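Luciferase-like monooxygenase (Streptomyces bottropensis, PDB 4US5) probably catalyses oxygen-dependent monooxygenation, as a member of the bacterial luciferase family of flavin-utilizing monooxygenases. Local coordinates at residues Asp233-Ala236 with Gln237-Ala241; His243-Phe246 with His247-Ser251; Ala261-Ala264 with Val265-Asp269; Asp274-Ala277 with Glu278-Phe281. All coordinates share one frame; numbering follows the deposited sequence.

Contact 1: Asp233-Ala236 with Gln237-Ala241; sequences DAEA and QRVYA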
# COMPACT_ATOMS: atom_id res chain seq x y z
N ASP B 233 31.73 -11.79 21.45
CA ASP B 233 31.00 -11.07 22.46
C ASP B 233 31.40 -9.60 22.50
O ASP B 233 30.55 -8.73 22.67
CB ASP B 233 31.17 -11.71 23.87
CG ASP B 233 30.40 -13.09 24.03
OD1 ASP B 233 29.24 -13.25 23.55
OD2 ASP B 233 30.97 -14.00 24.71
N ALA B 234 32.70 -9.31 22.33
CA ALA B 234 33.17 -7.93 22.39
C ALA B 234 32.60 -7.12 21.22
O ALA B 234 32.23 -5.96 21.39
CB ALA B 234 34.69 -7.87 22.35
N GLU B 235 32.62 -7.68 20.03
CA GLU B 235 32.09 -6.96 18.87
C GLU B 235 30.55 -6.79 19.04
O GLU B 235 30.00 -5.74 18.73
CB GLU B 235 32.43 -7.67 17.56
CG GLU B 235 31.97 -6.89 16.31
CD GLU B 235 32.51 -5.45 16.21
OE1 GLU B 235 33.58 -5.11 16.76
OE2 GLU B 235 31.87 -4.66 15.49
N ALA B 236 29.89 -7.81 19.54
CA ALA B 236 28.43 -7.71 19.79
C ALA B 236 28.16 -6.57 20.75
O ALA B 236 27.18 -5.82 20.56
CB ALA B 236 27.87 -9.00 20.34
N GLN B 237 28.97 -6.44 21.82
CA GLN B 237 28.73 -5.37 22.81
C GLN B 237 28.91 -4.00 22.20
O GLN B 237 28.18 -3.07 22.52
CB GLN B 237 29.65 -5.51 24.03
CG GLN B 237 29.24 -6.64 24.97
CD GLN B 237 27.85 -6.45 25.54
OE1 GLN B 237 27.47 -5.34 25.94
NE2 GLN B 237 27.10 -7.51 25.57
N ARG B 238 29.88 -3.87 21.31
CA ARG B 238 30.10 -2.62 20.60
C ARG B 238 28.85 -2.24 19.76
O ARG B 238 28.34 -1.12 19.84
CB ARG B 238 31.32 -2.70 19.69
CG ARG B 238 31.53 -1.50 18.78
CD ARG B 238 32.65 -1.71 17.77
NE ARG B 238 32.54 -0.69 16.71
CZ ARG B 238 31.80 -0.77 15.61
NH1 ARG B 238 31.17 -1.88 15.28
NH2 ARG B 238 31.76 0.26 14.78
N VAL B 239 28.37 -3.19 18.97
CA VAL B 239 27.17 -2.95 18.10
C VAL B 239 25.93 -2.62 19.00
O VAL B 239 25.12 -1.74 18.67
CB VAL B 239 26.91 -4.15 17.16
CG1 VAL B 239 25.65 -3.92 16.32
CG2 VAL B 239 28.11 -4.39 16.25
N TYR B 240 25.83 -3.27 20.16
CA TYR B 240 24.73 -3.08 21.11
C TYR B 240 24.72 -1.71 21.80
O TYR B 240 23.70 -1.26 22.26
CB TYR B 240 24.83 -4.18 22.19
CG TYR B 240 23.78 -4.17 23.24
CD1 TYR B 240 22.42 -4.10 22.93
CD2 TYR B 240 24.13 -4.32 24.60
CE1 TYR B 240 21.44 -4.13 23.91
CE2 TYR B 240 23.15 -4.39 25.59
CZ TYR B 240 21.83 -4.30 25.24
OH TYR B 240 20.88 -4.33 26.23
N ALA B 241 25.87 -1.05 21.83
CA ALA B 241 25.99 0.24 22.50
C ALA B 241 25.03 1.29 21.94
O ALA B 241 24.50 2.12 22.67
CB ALA B 241 27.42 0.72 22.42
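An intrahelical salt bridge between Glu235 and Arg238, one turn apart near the start of helix 233-251, is the main side-chain contact between Asp233-Ala236 and Gln237-Ala241. It is a clear example of an acid and a base three residues apart finding each other on one face of a helix. The two side chains run alongside and point the same way. Arg238 stretches straight from CG to NE, whereas Glu235 bends at chi2 (56°) to bring its carboxylate round to the arginine. NH1 of Arg238 reaches OE2 of Glu235 at 2.9 Å, on the syn side of the carboxylate. The carboxylate and guanidinium planes differ by only 25°, yet the N-H...O angle is 132°, so the bond is far from straight. NE of the same guanidinium forms a salt bridge with Asp262 on helix 261-268, and NH1 has a weak, long pairing with Asp321.

Helix 233-251 follows strand 221-229 and leads on, through helix 261-268, to the adjacent parallel strand 286-289, as in a beta-alpha-beta crossover of a TIM barrel. Ala236 and Tyr240 rest on strand 286-289, while Val239 faces Cys228 of strand 221-229.

Beneath the ion pair runs the regular ladder of the helix: Val239 N donates to Glu235 O at 3.0 Å, and Tyr240 N to Ala236 O at 2.9 Å. Val239 CG2 touches the same Glu235 O at 3.4 Å and stands 3.8 Å from Glu235 OE2, placing a methyl group beside the carboxylate. On another side, Gln237 CG lies 3.4 Å from Asp233 O, while the carboxylate of Asp233 turns to Arg293.

Contact 2: His243-Phe246 with His247-Ser251; sequences HRLF and HRRMS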
# COMPACT_ATOMS: atom_id res chain seq x y z
N HIS B 243 22.01 0.77 20.97
CA HIS B 243 20.73 0.58 21.60
C HIS B 243 20.72 1.07 23.05
O HIS B 243 19.74 1.63 23.53
CB HIS B 243 20.36 -0.89 21.54
CG HIS B 243 18.90 -1.13 21.51
ND1 HIS B 243 18.37 -2.36 21.24
CD2 HIS B 243 17.85 -0.29 21.68
CE1 HIS B 243 17.05 -2.27 21.26
NE2 HIS B 243 16.72 -1.02 21.48
N ARG B 244 21.80 0.76 23.75
CA ARG B 244 21.96 1.18 25.12
C ARG B 244 21.84 2.71 25.22
O ARG B 244 21.13 3.23 26.10
CB ARG B 244 23.30 0.71 25.65
CG ARG B 244 23.41 -0.78 25.82
CD ARG B 244 24.81 -1.19 26.25
NE ARG B 244 25.09 -0.69 27.59
CZ ARG B 244 26.29 -0.30 28.02
NH1 ARG B 244 27.35 -0.37 27.23
NH2 ARG B 244 26.41 0.19 29.27
N LEU B 245 22.55 3.41 24.35
CA LEU B 245 22.56 4.90 24.37
C LEU B 245 21.22 5.45 23.94
O LEU B 245 20.75 6.43 24.49
CB LEU B 245 23.66 5.45 23.47
CG LEU B 245 23.75 6.99 23.36
CD1 LEU B 245 23.92 7.61 24.74
CD2 LEU B 245 24.90 7.40 22.44
N PHE B 246 20.55 4.76 22.99
CA PHE B 246 19.21 5.19 22.59
C PHE B 246 18.30 5.16 23.80
O PHE B 246 17.54 6.10 24.03
CB PHE B 246 18.66 4.30 21.45
CG PHE B 246 17.31 4.73 20.92
CD1 PHE B 246 17.19 5.79 20.05
CD2 PHE B 246 16.16 4.05 21.30
CE1 PHE B 246 15.96 6.20 19.57
CE2 PHE B 246 14.92 4.44 20.83
CZ PHE B 246 14.81 5.50 19.95
N HIS B 247 18.44 4.14 24.64
CA HIS B 247 17.61 4.10 25.84
C HIS B 247 17.96 5.18 26.87
O HIS B 247 17.08 5.71 27.51
CB HIS B 247 17.66 2.74 26.52
CG HIS B 247 16.58 1.83 26.08
ND1 HIS B 247 16.64 1.13 24.90
CD2 HIS B 247 15.37 1.54 26.62
CE1 HIS B 247 15.53 0.45 24.73
NE2 HIS B 247 14.76 0.65 25.78
N ARG B 248 19.25 5.42 27.07
CA ARG B 248 19.68 6.49 28.00
C ARG B 248 19.05 7.79 27.55
O ARG B 248 18.47 8.53 28.36
CB ARG B 248 21.21 6.63 28.02
CG ARG B 248 21.69 7.91 28.70
CD ARG B 248 23.20 8.05 28.69
NE ARG B 248 23.86 7.18 29.66
CZ ARG B 248 25.17 7.14 29.86
NH1 ARG B 248 25.98 7.92 29.16
NH2 ARG B 248 25.68 6.34 30.77
N ARG B 249 19.15 8.05 26.25
CA ARG B 249 18.71 9.31 25.71
C ARG B 249 17.20 9.45 25.80
O ARG B 249 16.71 10.48 26.21
CB ARG B 249 19.14 9.43 24.24
CG ARG B 249 20.61 9.74 24.06
CD ARG B 249 20.89 9.83 22.57
NE ARG B 249 22.24 10.23 22.26
CZ ARG B 249 22.68 10.38 21.01
NH1 ARG B 249 21.89 10.06 19.97
NH2 ARG B 249 23.91 10.76 20.80
N MSE B 250 16.48 8.39 25.47
CA MSE B 250 15.02 8.45 25.55
C MSE B 250 14.57 8.65 26.99
O MSE B 250 13.59 9.35 27.23
CB MSE B 250 14.38 7.19 24.98
CG MSE B 250 14.62 7.03 23.47
SE MSE B 250 13.62 8.34 22.39
CE MSE B 250 11.80 7.56 22.49
N SER B 251 15.28 8.07 27.95
CA SER B 251 14.90 8.23 29.36
C SER B 251 15.04 9.68 29.81
O SER B 251 14.44 10.09 30.79
CB SER B 251 15.71 7.30 30.29
OG SER B 251 17.06 7.71 30.44
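Phe246, with CG opposite its backbone N (chi1 -176°), and selenomethionine Met250, bent at chi2 (-71°), are turned so that they lie side by side one helical turn apart. Met250 CG sits over one face of the Phe246 ring, 3.9 Å from its centroid, in a CH-pi contact. The selenium follows more obliquely, 3.9 Å from Phe246 CZ, which makes this a Met-aromatic pair as well.

The same spacing joins His243 and His247, whose ring planes meet at an oblique 52°. His247 ND1 gives a weak hydrogen bond to His243 O at 3.4 Å, the carbonyl oxygen lying in the plane of the His247 ring at its edge, while His247 N donates to the same oxygen at 3.0 Å.

On a third side the extended Arg249 passes Leu245: its NE is 3.7 Å from Leu245 CG, and Leu245 CD2 lies over one guanidinium face toward the rim. A serine in place of Arg249 would probably open a gap beside Leu245 CG and CD2.

Around this turn of helix 233-251, Tyr286 of strand 286-289 stacks on His243 and also meets His247, Phe53 packs edge-to-face on Phe246, and Leu245 leans on Leu263 and Ala264 of helix 261-268.

Contact 3: Ala261-Ala264 with Val265-Asp269; sequences ADLA and VAEMD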
# COMPACT_ATOMS: atom_id res chain seq x y z
N ALA B 261 27.75 3.28 16.68
CA ALA B 261 28.22 2.37 17.70
C ALA B 261 29.40 2.94 18.50
O ALA B 261 29.41 2.88 19.73
CB ALA B 261 28.59 1.02 17.08
N ASP B 262 30.41 3.42 17.81
CA ASP B 262 31.66 3.86 18.49
C ASP B 262 31.41 5.06 19.39
O ASP B 262 31.83 5.08 20.55
CB ASP B 262 32.76 4.12 17.47
CG ASP B 262 33.28 2.84 16.84
OD1 ASP B 262 33.38 1.82 17.55
OD2 ASP B 262 33.60 2.85 15.64
N LEU B 263 30.64 6.01 18.90
CA LEU B 263 30.19 7.12 19.73
C LEU B 263 29.41 6.62 20.94
O LEU B 263 29.59 7.10 22.07
CB LEU B 263 29.29 8.05 18.92
CG LEU B 263 28.75 9.33 19.59
CD1 LEU B 263 28.40 10.40 18.55
CD2 LEU B 263 27.52 9.07 20.46
N ALA B 264 28.51 5.67 20.71
CA ALA B 264 27.71 5.13 21.80
C ALA B 264 28.58 4.41 22.84
O ALA B 264 28.30 4.51 24.03
CB ALA B 264 26.62 4.18 21.25
N VAL B 265 29.60 3.69 22.41
CA VAL B 265 30.48 2.98 23.34
C VAL B 265 31.10 4.00 24.30
O VAL B 265 31.00 3.85 25.54
CB VAL B 265 31.58 2.20 22.62
CG1 VAL B 265 32.68 1.72 23.60
CG2 VAL B 265 30.99 0.98 21.91
N ALA B 266 31.65 5.08 23.73
CA ALA B 266 32.25 6.18 24.50
C ALA B 266 31.28 6.80 25.48
O ALA B 266 31.60 6.95 26.66
CB ALA B 266 32.80 7.24 23.56
N GLU B 267 30.07 7.13 25.02
CA GLU B 267 29.05 7.69 25.91
C GLU B 267 28.67 6.78 27.06
O GLU B 267 28.46 7.24 28.18
CB GLU B 267 27.78 8.08 25.14
CG GLU B 267 27.92 9.32 24.27
CD GLU B 267 28.31 10.54 25.10
OE1 GLU B 267 27.48 11.00 25.92
OE2 GLU B 267 29.46 10.99 24.97
N MSE B 268 28.50 5.48 26.79
CA MSE B 268 27.99 4.59 27.82
C MSE B 268 29.06 4.28 28.85
O MSE B 268 28.74 3.81 29.92
CB MSE B 268 27.43 3.30 27.22
CG MSE B 268 26.20 3.60 26.36
SE MSE B 268 24.76 4.56 27.26
CE MSE B 268 24.41 3.36 28.77
N ASP B 269 30.32 4.54 28.51
CA ASP B 269 31.40 4.43 29.51
C ASP B 269 31.38 5.58 30.52
O ASP B 269 32.04 5.50 31.56
CB ASP B 269 32.78 4.35 28.82
CG ASP B 269 33.08 2.97 28.23
OD1 ASP B 269 32.46 1.98 28.65
OD2 ASP B 269 33.92 2.88 27.32
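Glu267 packs back along Leu263, one turn earlier on the short helix 261-268, and its path shows how the aliphatic part of a charged side chain can lie along an apolar neighbour. CB stands 3.7 Å from Leu263 O, the carbonyl that also accepts the backbone N-H of Glu267. CG of Glu267 is placed beside the backbone N (chi1 -72°), which brings it back over the preceding turn: it meets Leu263 O at 3.5 Å and Leu263 CD2 at 3.8 Å. Leu263 meets it with that one methyl, the two side chains lying alongside and pointing the same way. Past CG the chain bends at chi2 (-59°), and the carboxylate turns to another partner, OE2 forming a salt bridge with Lys270, three residues on.

The same pattern of carbon over carbonyl recurs at other positions. Val265 CG2 lies 3.3 Å from Ala261 O, and CG of selenomethionine Met268 lies equally close, 3.3 Å, to Ala264 O. Beneath these side chains run the helical bonds, among them Glu267 N to Leu263 O at 3.0 Å and Met268 N to Ala264 O at 2.9 Å.

Helix 261-268 lies against helix 233-251, the long helix that follows strand 221-229: Leu263 touches its Leu245, Ala264 and Val265 pack on Ala241, and Met268 on Arg248, whose NH1 also bonds to Glu267 O.

Contact 4: Asp274-Ala277 with Glu278-Phe281; sequences DPLA and EESF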
# COMPACT_ATOMS: atom_id res chain seq x y z
N ASP B 274 21.40 4.16 32.73
CA ASP B 274 21.50 2.95 31.91
C ASP B 274 20.27 2.10 32.23
O ASP B 274 20.36 1.13 33.00
CB ASP B 274 22.81 2.23 32.20
CG ASP B 274 23.14 1.16 31.18
OD1 ASP B 274 22.22 0.70 30.47
OD2 ASP B 274 24.32 0.80 31.08
N PRO B 275 19.10 2.51 31.72
CA PRO B 275 17.85 1.80 31.97
C PRO B 275 17.96 0.30 31.69
O PRO B 275 17.39 -0.49 32.44
CB PRO B 275 16.86 2.43 30.99
CG PRO B 275 17.42 3.74 30.65
CD PRO B 275 18.91 3.63 30.78
N LEU B 276 18.71 -0.09 30.67
CA LEU B 276 18.80 -1.51 30.33
C LEU B 276 19.61 -2.31 31.39
O LEU B 276 19.34 -3.49 31.63
CB LEU B 276 19.42 -1.70 28.95
CG LEU B 276 18.65 -1.04 27.82
CD1 LEU B 276 19.39 -1.24 26.51
CD2 LEU B 276 17.22 -1.58 27.75
N ALA B 277 20.59 -1.67 31.99
CA ALA B 277 21.39 -2.31 33.05
C ALA B 277 20.62 -2.37 34.37
O ALA B 277 20.89 -3.21 35.20
CB ALA B 277 22.70 -1.56 33.24
N GLU B 278 19.69 -1.44 34.56
CA GLU B 278 19.04 -1.21 35.86
C GLU B 278 17.77 -2.07 36.01
O GLU B 278 17.09 -1.98 37.03
CB GLU B 278 18.68 0.31 36.04
CG GLU B 278 19.90 1.25 36.08
CD GLU B 278 19.63 2.69 35.59
OE1 GLU B 278 18.45 3.06 35.40
OE2 GLU B 278 20.62 3.46 35.38
N GLU B 279 17.45 -2.88 35.01
CA GLU B 279 16.25 -3.69 35.07
C GLU B 279 16.69 -5.14 35.00
O GLU B 279 17.81 -5.44 34.62
CB GLU B 279 15.28 -3.35 33.93
CG GLU B 279 15.91 -3.51 32.56
CD GLU B 279 14.94 -3.20 31.42
OE1 GLU B 279 13.84 -2.67 31.67
OE2 GLU B 279 15.29 -3.51 30.26
N SER B 280 15.80 -6.03 35.44
CA SER B 280 16.11 -7.44 35.50
C SER B 280 14.88 -8.31 35.29
O SER B 280 13.85 -8.14 35.93
CB SER B 280 16.76 -7.76 36.86
OG SER B 280 17.80 -8.70 36.70
N PHE B 281 15.00 -9.27 34.39
CA PHE B 281 13.92 -10.18 34.08
C PHE B 281 14.50 -11.58 34.03
O PHE B 281 15.71 -11.77 34.08
CB PHE B 281 13.29 -9.81 32.72
CG PHE B 281 12.93 -8.36 32.60
CD1 PHE B 281 11.82 -7.84 33.26
CD2 PHE B 281 13.76 -7.48 31.89
CE1 PHE B 281 11.50 -6.50 33.18
CE2 PHE B 281 13.42 -6.14 31.78
CZ PHE B 281 12.29 -5.65 32.42
O HOH W 1 17.58 -4.67 29.93
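Hydrogen bonds between Glu278 and Asp274 close a compact turn over Asp274-Glu278, with Glu279 following. The side chain of Glu278, extended beyond CG, folds back over the turn so that OE2 accepts the backbone N-H of Asp274 at 2.8 Å, almost straight at 166°. The donor approaches from well above the carboxylate plane, 54° out of it. In the reverse direction Glu278 N makes two weak bonds, to Asp274 O at 3.1 Å and to Pro275 O at 3.3 Å, so the one N-H is shared between two carbonyls.

The aspartate also forms an Asx motif: Asp274 OD1 accepts from Ala277 N, three residues on, at 3.3 Å, while OD2 of the same carboxylate is held by Arg244 of helix 233-251. Residues 275-277 coil like a helix but lack its bonding pattern, and the turn lies in the loop between helix 261-268 and strand 286-289 of the barrel.

One water supplies the solvent-mediated link, donating to Leu276 O at 2.7 Å and to Glu279 OE2 at 2.6 Å. Glu279 reaches it with CG wedged between its backbone N and carbonyl carbon (chi1 58°), a crowded position that sends the carboxylate back along Leu276. The same OE2 forms a salt bridge with Arg285.

Van der Waals contacts of carbon with oxygen follow the same course. Glu279 CG rests 3.4 Å from Pro275 O, and Leu276 CD2 lies 3.7 Å from Glu279 OE2, the two side chains running side by side. A leucine in place of Glu279 would probably cost the water one of its acceptors and leave Arg285 without the carboxylate it pairs with.

In the fold
Contacts 1 and 2 follow one another on helix 233-251, their centres 15 Å apart, and contacts 3 and 4 both touch that helix. Three arginines make the polar joints: Arg238 NE meets Asp262 OD1 of contact 3 at 2.8 Å, Arg248 NH1 probably bonds to Glu267 O, also of contact 3, at 2.7 Å, and Arg244 NH2 reaches Asp274 OD2 of contact 4 at 2.8 Å. Packing joins contact 4 to contact 1, with Tyr240 OH 3.4 Å from Leu276 CD1, and to contact 3, through Met268 CE and Asp274 OD2. Bound sodium ions lie nearest contacts 1 and 2, about 8 Å from the side chains of Val239 and His243; neither residue is a sodium ligand.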